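PDB 5ODK: single-stranded DNA-binding protein from Enterobacter phage Enc34, which binds single-stranded DNA through an OB fold and probably serves in replication of the phage genome. Local coordinates for residues M89-D94 and W109-R114; A113-R118 and N165-L170. One frame throughout, in Å; residues are numbered along the deposited sequence.

Interaction 1. Residues M89-D94 and W109-R114; sequences MLFIKD and WVISAR
I92 meets two neighbours across the strands: its CG1 lies 3.9 Å from I111 CG1, and its CD1 reaches W109 CB at 4.0 Å. CG1 of I92 stands anti to the backbone N (chi1 -177°), beside its own carbonyl carbon, and an extended chi2 (166°) sets CD1 against W109. F91 and I111 run side by side in the same direction, the ring atom CD1 of F91 beside CG2 of I111; helix 61-76 covers this phenyl and I92 through I67 and I71. The backbones form a short antiparallel pairing in which strand 92-94 adds to the edge of strand 108-115 in the OB-fold sheet. K93 and V110 are its hydrogen-bonded pair, V110 N donating to K93 O at 2.8 Å and K93 N to V110 O at 2.9 Å, while S112 N gives a nearly straight bond to F91 O. At the far end D94 packs on W109: CZ3 touches D94 CB at 3.9 Å, the carboxylate plane turned 54° from the ring, and K93 O sits in plane at the indole edge. The carboxylate oxygen D94 OD1 forms a salt bridge with K57, a lysine that, with K64, also makes a cation-pi contact with the indole.

Interaction 2. Residues A113-R118 and N165-L170; sequences ARESTR and NLLSVL
R114 and L166 provide the direct hydrogen bond between the strands: L166 N donates to R114 O at 2.9 Å. The donor stands above the carbonyl plane, 57° out of it. The same oxygen also receives a CA-H...O contact from N165, so one carbonyl serves two successive residues of the partner strand. A second polar link runs through a water, which donates to both T117 O and L166 O and thereby ties the loop after the strand back to residues 165-170.

The apolar part is small and buried. A113 CB rests against L166 CB at 3.9 Å, with CD1 of L166 just beyond; I51 and I149 from the adjoining strands close round this pair.

Among the longer side chains, E115 sets its CB and CG each 3.4 Å from L166 O. The chain then bends at chi2, placing CD beside the N165 amide. There the two flat groups cross with planes 35° apart, and E115 OE2 comes within 3.5 Å of N165 OD1, two oxygens in van der Waals proximity; N165 OD1 is hydrogen-bonded to a glycerol, probably from the crystallisation liquor. The other oxygen, E115 OE1, turns back to its own chain and accepts T117 N on its anti side at 3.2 Å, with a weak bond from S116 N, which holds the carboxylate to the loop.

The short strand segments meet at 81°, with R114 and N165 forming a single bridge. Counted along the barrel, strand 108-115 is the third and strand 159-173 the fifth, and their meeting is the place where an OB barrel closes, here by that one bridge.

Overall arrangement
Strand 108-115 carries both contacts, whose centres lie 14 Å apart; the ranges overlap at A113 and R114, which touch the partner segment only in interaction 2. In interaction 1 its first half pairs with the short strand 92-94, and regular backbone bonds combine with aliphatic and aromatic packing beneath helix 61-76. In interaction 2 the end of the same strand crosses 159-173 steeply, so a single direct backbone bond, a water and a folded-back carboxylate take over. Each is partly buried. F91, I92 and I111 in the first, and A113 and L166 in the second, are buried, whereas D94, W109, E115 and N165 are partly exposed, D94 and the indole being met by lysines.

Interaction 1. Residues M89-D94 and W109-R114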
loop_
_atom_site.group_PDB
_atom_site.type_symbol
_atom_site.label_atom_id
_atom_site.label_comp_id
_atom_site.label_asym_id
_atom_site.label_seq_id
_atom_site.Cartn_x
_atom_site.Cartn_y
_atom_site.Cartn_z
ATOM N N MET A 89 -10.744 8.224 -7.710
ATOM C CA MET A 89 -9.805 7.570 -8.592
ATOM C C MET A 89 -8.390 7.564 -8.017
ATOM O O MET A 89 -7.431 7.313 -8.736
ATOM C CB MET A 89 -9.881 8.256 -9.966
ATOM C CG MET A 89 -11.259 8.116 -10.604
ATOM S SD MET A 89 -11.605 6.404 -11.055
ATOM C CE MET A 89 -11.045 6.408 -12.758
ATOM N N LEU A 90 -8.292 7.748 -6.705
ATOM C CA LEU A 90 -7.019 7.622 -5.990
ATOM C C LEU A 90 -6.901 6.248 -5.323
ATOM O O LEU A 90 -7.894 5.627 -4.964
ATOM C CB LEU A 90 -6.900 8.715 -4.901
ATOM C CG LEU A 90 -7.021 10.150 -5.350
ATOM C CD1 LEU A 90 -6.977 11.078 -4.134
ATOM C CD2 LEU A 90 -5.979 10.497 -6.388
ATOM N N PHE A 91 -5.657 5.862 -5.067
ATOM C CA PHE A 91 -5.394 4.569 -4.412
ATOM C C PHE A 91 -5.728 4.558 -2.924
ATOM O O PHE A 91 -5.644 3.499 -2.302
ATOM C CB PHE A 91 -3.927 4.138 -4.609
ATOM C CG PHE A 91 -2.893 5.026 -3.951
ATOM C CD1 PHE A 91 -2.588 4.881 -2.623
ATOM C CD2 PHE A 91 -2.197 5.982 -4.688
ATOM C CE1 PHE A 91 -1.625 5.664 -2.019
ATOM C CE2 PHE A 91 -1.227 6.763 -4.096
ATOM C CZ PHE A 91 -0.920 6.580 -2.758
ATOM N N ILE A 92 -6.013 5.731 -2.338
ATOM C CA ILE A 92 -6.313 5.833 -0.905
ATOM C C ILE A 92 -7.733 6.364 -0.775
ATOM O O ILE A 92 -8.088 7.341 -1.423
ATOM C CB ILE A 92 -5.291 6.674 -0.147
ATOM C CG1 ILE A 92 -5.593 6.699 1.363
ATOM C CG2 ILE A 92 -5.145 8.087 -0.717
ATOM C CD1 ILE A 92 -4.451 7.223 2.225
ATOM N N LYS A 93 -8.529 5.710 0.057
ATOM C CA LYS A 93 -9.922 6.029 0.265
ATOM C C LYS A 93 -10.253 6.059 1.754
ATOM O O LYS A 93 -9.481 5.578 2.596
ATOM C CB LYS A 93 -10.826 5.011 -0.488
ATOM C CG LYS A 93 -10.722 5.170 -2.003
ATOM C CD LYS A 93 -11.578 4.259 -2.883
ATOM C CE LYS A 93 -11.530 4.758 -4.327
ATOM N NZ LYS A 93 -12.322 3.877 -5.200
ATOM N N ASP A 94 -11.377 6.681 2.090
ATOM C CA ASP A 94 -11.796 6.867 3.473
ATOM C C ASP A 94 -12.686 5.693 3.911
ATOM O O ASP A 94 -13.810 5.537 3.424
ATOM C CB ASP A 94 -12.538 8.201 3.571
ATOM C CG ASP A 94 -12.939 8.558 4.983
ATOM O OD1 ASP A 94 -12.993 7.693 5.870
ATOM O OD2 ASP A 94 -13.280 9.728 5.173
ATOM N N TRP A 109 -7.919 4.489 6.868
ATOM C CA TRP A 109 -7.646 4.801 5.475
ATOM C C TRP A 109 -7.452 3.469 4.761
ATOM O O TRP A 109 -6.827 2.560 5.316
ATOM C CB TRP A 109 -6.391 5.664 5.299
ATOM C CG TRP A 109 -6.465 6.975 6.046
ATOM C CD1 TRP A 109 -5.718 7.349 7.160
ATOM C CD2 TRP A 109 -7.342 8.022 5.790
ATOM N NE1 TRP A 109 -6.076 8.576 7.569
ATOM C CE2 TRP A 109 -7.082 9.028 6.751
ATOM C CE3 TRP A 109 -8.315 8.245 4.819
ATOM C CZ2 TRP A 109 -7.786 10.230 6.787
ATOM C CZ3 TRP A 109 -9.020 9.417 4.856
ATOM C CH2 TRP A 109 -8.753 10.411 5.827
ATOM N N VAL A 110 -7.973 3.353 3.535
ATOM C CA VAL A 110 -7.914 2.090 2.775
ATOM C C VAL A 110 -7.038 2.345 1.586
ATOM O O VAL A 110 -7.392 3.131 0.706
ATOM C CB VAL A 110 -9.322 1.621 2.349
ATOM C CG1 VAL A 110 -9.260 0.293 1.607
ATOM C CG2 VAL A 110 -10.226 1.531 3.579
ATOM N N ILE A 111 -5.902 1.641 1.520
ATOM C CA ILE A 111 -4.952 1.793 0.441
ATOM C C ILE A 111 -4.966 0.541 -0.424
ATOM O O ILE A 111 -4.845 -0.582 0.102
ATOM C CB ILE A 111 -3.540 2.031 0.995
ATOM C CG1 ILE A 111 -3.436 3.421 1.639
ATOM C CG2 ILE A 111 -2.474 1.819 -0.057
ATOM C CD1 ILE A 111 -2.211 3.594 2.503
ATOM N N SER A 112 -5.050 0.720 -1.743
ATOM C CA SER A 112 -4.923 -0.382 -2.682
ATOM C C SER A 112 -3.643 -0.225 -3.451
ATOM O O SER A 112 -3.360 0.836 -3.997
ATOM C CB SER A 112 -6.089 -0.318 -3.652
ATOM O OG SER A 112 -7.293 -0.320 -2.929
ATOM N N ALA A 113 -2.832 -1.282 -3.481
ATOM C CA ALA A 113 -1.545 -1.242 -4.186
ATOM C C ALA A 113 -1.424 -2.513 -5.002
ATOM O O ALA A 113 -1.850 -3.595 -4.568
ATOM C CB ALA A 113 -0.402 -1.072 -3.201
ATOM N N ARG A 114 -0.805 -2.405 -6.168
ATOM C CA ARG A 114 -0.669 -3.532 -7.101
ATOM C C ARG A 114 0.671 -3.464 -7.796
ATOM O O ARG A 114 1.352 -2.426 -7.815
ATOM C CB ARG A 114 -1.790 -3.521 -8.144
ATOM C CG ARG A 114 -3.225 -3.474 -7.648
ATOM C CD ARG A 114 -4.187 -3.065 -8.760
ATOM N NE ARG A 114 -4.395 -4.101 -9.747
ATOM C CZ ARG A 114 -4.991 -3.924 -10.936
ATOM N NH1 ARG A 114 -5.414 -2.724 -11.334
ATOM N NH2 ARG A 114 -5.142 -4.960 -11.750
#

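Interaction 2. Residues A113-R118 and N165-L170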
loop_
_atom_site.group_PDB
_atom_site.type_symbol
_atom_site.label_atom_id
_atom_site.label_comp_id
_atom_site.label_asym_id
_atom_site.label_seq_id
_atom_site.Cartn_x
_atom_site.Cartn_y
_atom_site.Cartn_z
ATOM N N ALA A 113 -2.832 -1.282 -3.481
ATOM C CA ALA A 113 -1.545 -1.242 -4.186
ATOM C C ALA A 113 -1.424 -2.513 -5.002
ATOM O O ALA A 113 -1.850 -3.595 -4.568
ATOM C CB ALA A 113 -0.402 -1.072 -3.201
ATOM N N ARG A 114 -0.805 -2.405 -6.168
ATOM C CA ARG A 114 -0.669 -3.532 -7.101
ATOM C C ARG A 114 0.671 -3.464 -7.796
ATOM O O ARG A 114 1.352 -2.426 -7.815
ATOM C CB ARG A 114 -1.790 -3.521 -8.144
ATOM C CG ARG A 114 -3.225 -3.474 -7.648
ATOM C CD ARG A 114 -4.187 -3.065 -8.760
ATOM N NE ARG A 114 -4.395 -4.101 -9.747
ATOM C CZ ARG A 114 -4.991 -3.924 -10.936
ATOM N NH1 ARG A 114 -5.414 -2.724 -11.334
ATOM N NH2 ARG A 114 -5.142 -4.960 -11.750
ATOM N N GLU A 115 1.090 -4.570 -8.402
ATOM C CA GLU A 115 2.271 -4.565 -9.244
ATOM C C GLU A 115 2.235 -5.778 -10.172
ATOM O O GLU A 115 1.610 -6.774 -9.860
ATOM C CB GLU A 115 3.574 -4.518 -8.407
ATOM C CG GLU A 115 4.430 -3.272 -8.624
ATOM C CD GLU A 115 5.284 -3.239 -9.858
ATOM O OE1 GLU A 115 5.174 -4.156 -10.696
ATOM O OE2 GLU A 115 6.125 -2.326 -10.000
ATOM N N SER A 116 2.914 -5.668 -11.309
ATOM C CA SER A 116 3.008 -6.816 -12.211
ATOM C C SER A 116 4.145 -7.749 -11.873
ATOM O O SER A 116 4.156 -8.852 -12.347
ATOM C CB SER A 116 3.115 -6.370 -13.657
ATOM O OG SER A 116 4.243 -5.545 -13.835
ATOM N N THR A 117 5.074 -7.318 -11.052
ATOM C CA THR A 117 6.117 -8.199 -10.568
ATOM C C THR A 117 6.025 -8.392 -9.071
ATOM O O THR A 117 5.522 -7.522 -8.365
ATOM C CB THR A 117 7.462 -7.702 -11.033
ATOM O OG1 THR A 117 8.397 -8.776 -10.953
ATOM C CG2 THR A 117 7.941 -6.522 -10.256
ATOM N N ARG A 118 6.480 -9.540 -8.545
ATOM C CA ARG A 118 6.261 -9.838 -7.151
ATOM C C ARG A 118 7.021 -8.843 -6.260
ATOM O O ARG A 118 8.222 -8.652 -6.426
ATOM C CB ARG A 118 6.725 -11.273 -6.825
ATOM C CG ARG A 118 6.351 -11.713 -5.403
ATOM C CD ARG A 118 7.393 -12.661 -4.730
ATOM N NE ARG A 118 8.706 -12.027 -4.449
ATOM C CZ ARG A 118 9.873 -12.652 -4.422
ATOM N NH1 ARG A 118 9.939 -13.990 -4.418
ATOM N NH2 ARG A 118 10.997 -11.949 -4.266
ATOM N N ASN A 165 2.105 1.517 -6.776
ATOM C CA ASN A 165 2.915 0.313 -6.949
ATOM C C ASN A 165 3.166 -0.306 -5.588
ATOM O O ASN A 165 3.492 0.373 -4.629
ATOM C CB ASN A 165 4.265 0.634 -7.593
ATOM C CG ASN A 165 4.187 0.805 -9.085
ATOM O OD1 ASN A 165 3.524 0.007 -9.739
ATOM N ND2 ASN A 165 4.848 1.842 -9.612
ATOM N N LEU A 166 3.052 -1.631 -5.550
ATOM C CA LEU A 166 3.338 -2.444 -4.371
ATOM C C LEU A 166 4.731 -2.994 -4.491
ATOM O O LEU A 166 4.979 -3.827 -5.361
ATOM C CB LEU A 166 2.329 -3.571 -4.266
ATOM C CG LEU A 166 2.493 -4.506 -3.077
ATOM C CD1 LEU A 166 2.392 -3.761 -1.776
ATOM C CD2 LEU A 166 1.471 -5.621 -3.144
ATOM N N LEU A 167 5.651 -2.564 -3.619
ATOM C CA LEU A 167 7.074 -2.897 -3.782
ATOM C C LEU A 167 7.614 -3.820 -2.703
ATOM O O LEU A 167 8.516 -4.626 -3.001
ATOM C CB LEU A 167 7.900 -1.633 -3.914
ATOM C CG LEU A 167 7.421 -0.884 -5.155
ATOM C CD1 LEU A 167 7.565 0.589 -5.076
ATOM C CD2 LEU A 167 7.873 -1.455 -6.438
ATOM N N SER A 168 7.064 -3.783 -1.503
ATOM C CA SER A 168 7.452 -4.725 -0.454
ATOM C C SER A 168 6.343 -4.871 0.549
ATOM O O SER A 168 5.577 -3.920 0.785
ATOM C CB SER A 168 8.734 -4.286 0.184
ATOM O OG SER A 168 8.593 -3.178 0.995
ATOM N N VAL A 169 6.256 -6.040 1.186
ATOM C CA VAL A 169 5.369 -6.301 2.302
ATOM C C VAL A 169 6.161 -7.068 3.345
ATOM O O VAL A 169 6.764 -8.088 3.006
ATOM C CB VAL A 169 4.137 -7.096 1.905
ATOM C CG1 VAL A 169 3.217 -7.309 3.092
ATOM C CG2 VAL A 169 3.390 -6.386 0.780
ATOM N N LEU A 170 6.139 -6.610 4.580
ATOM C CA LEU A 170 6.819 -7.192 5.742
ATOM C C LEU A 170 5.769 -7.586 6.765
ATOM O O LEU A 170 5.005 -6.743 7.215
ATOM C CB LEU A 170 7.769 -6.173 6.375
ATOM C CG LEU A 170 8.322 -6.458 7.774
ATOM C CD1 LEU A 170 9.191 -7.701 7.804
ATOM C CD2 LEU A 170 9.059 -5.263 8.357
HETATM O O HOH W 1 6.718 -5.413 -6.914
#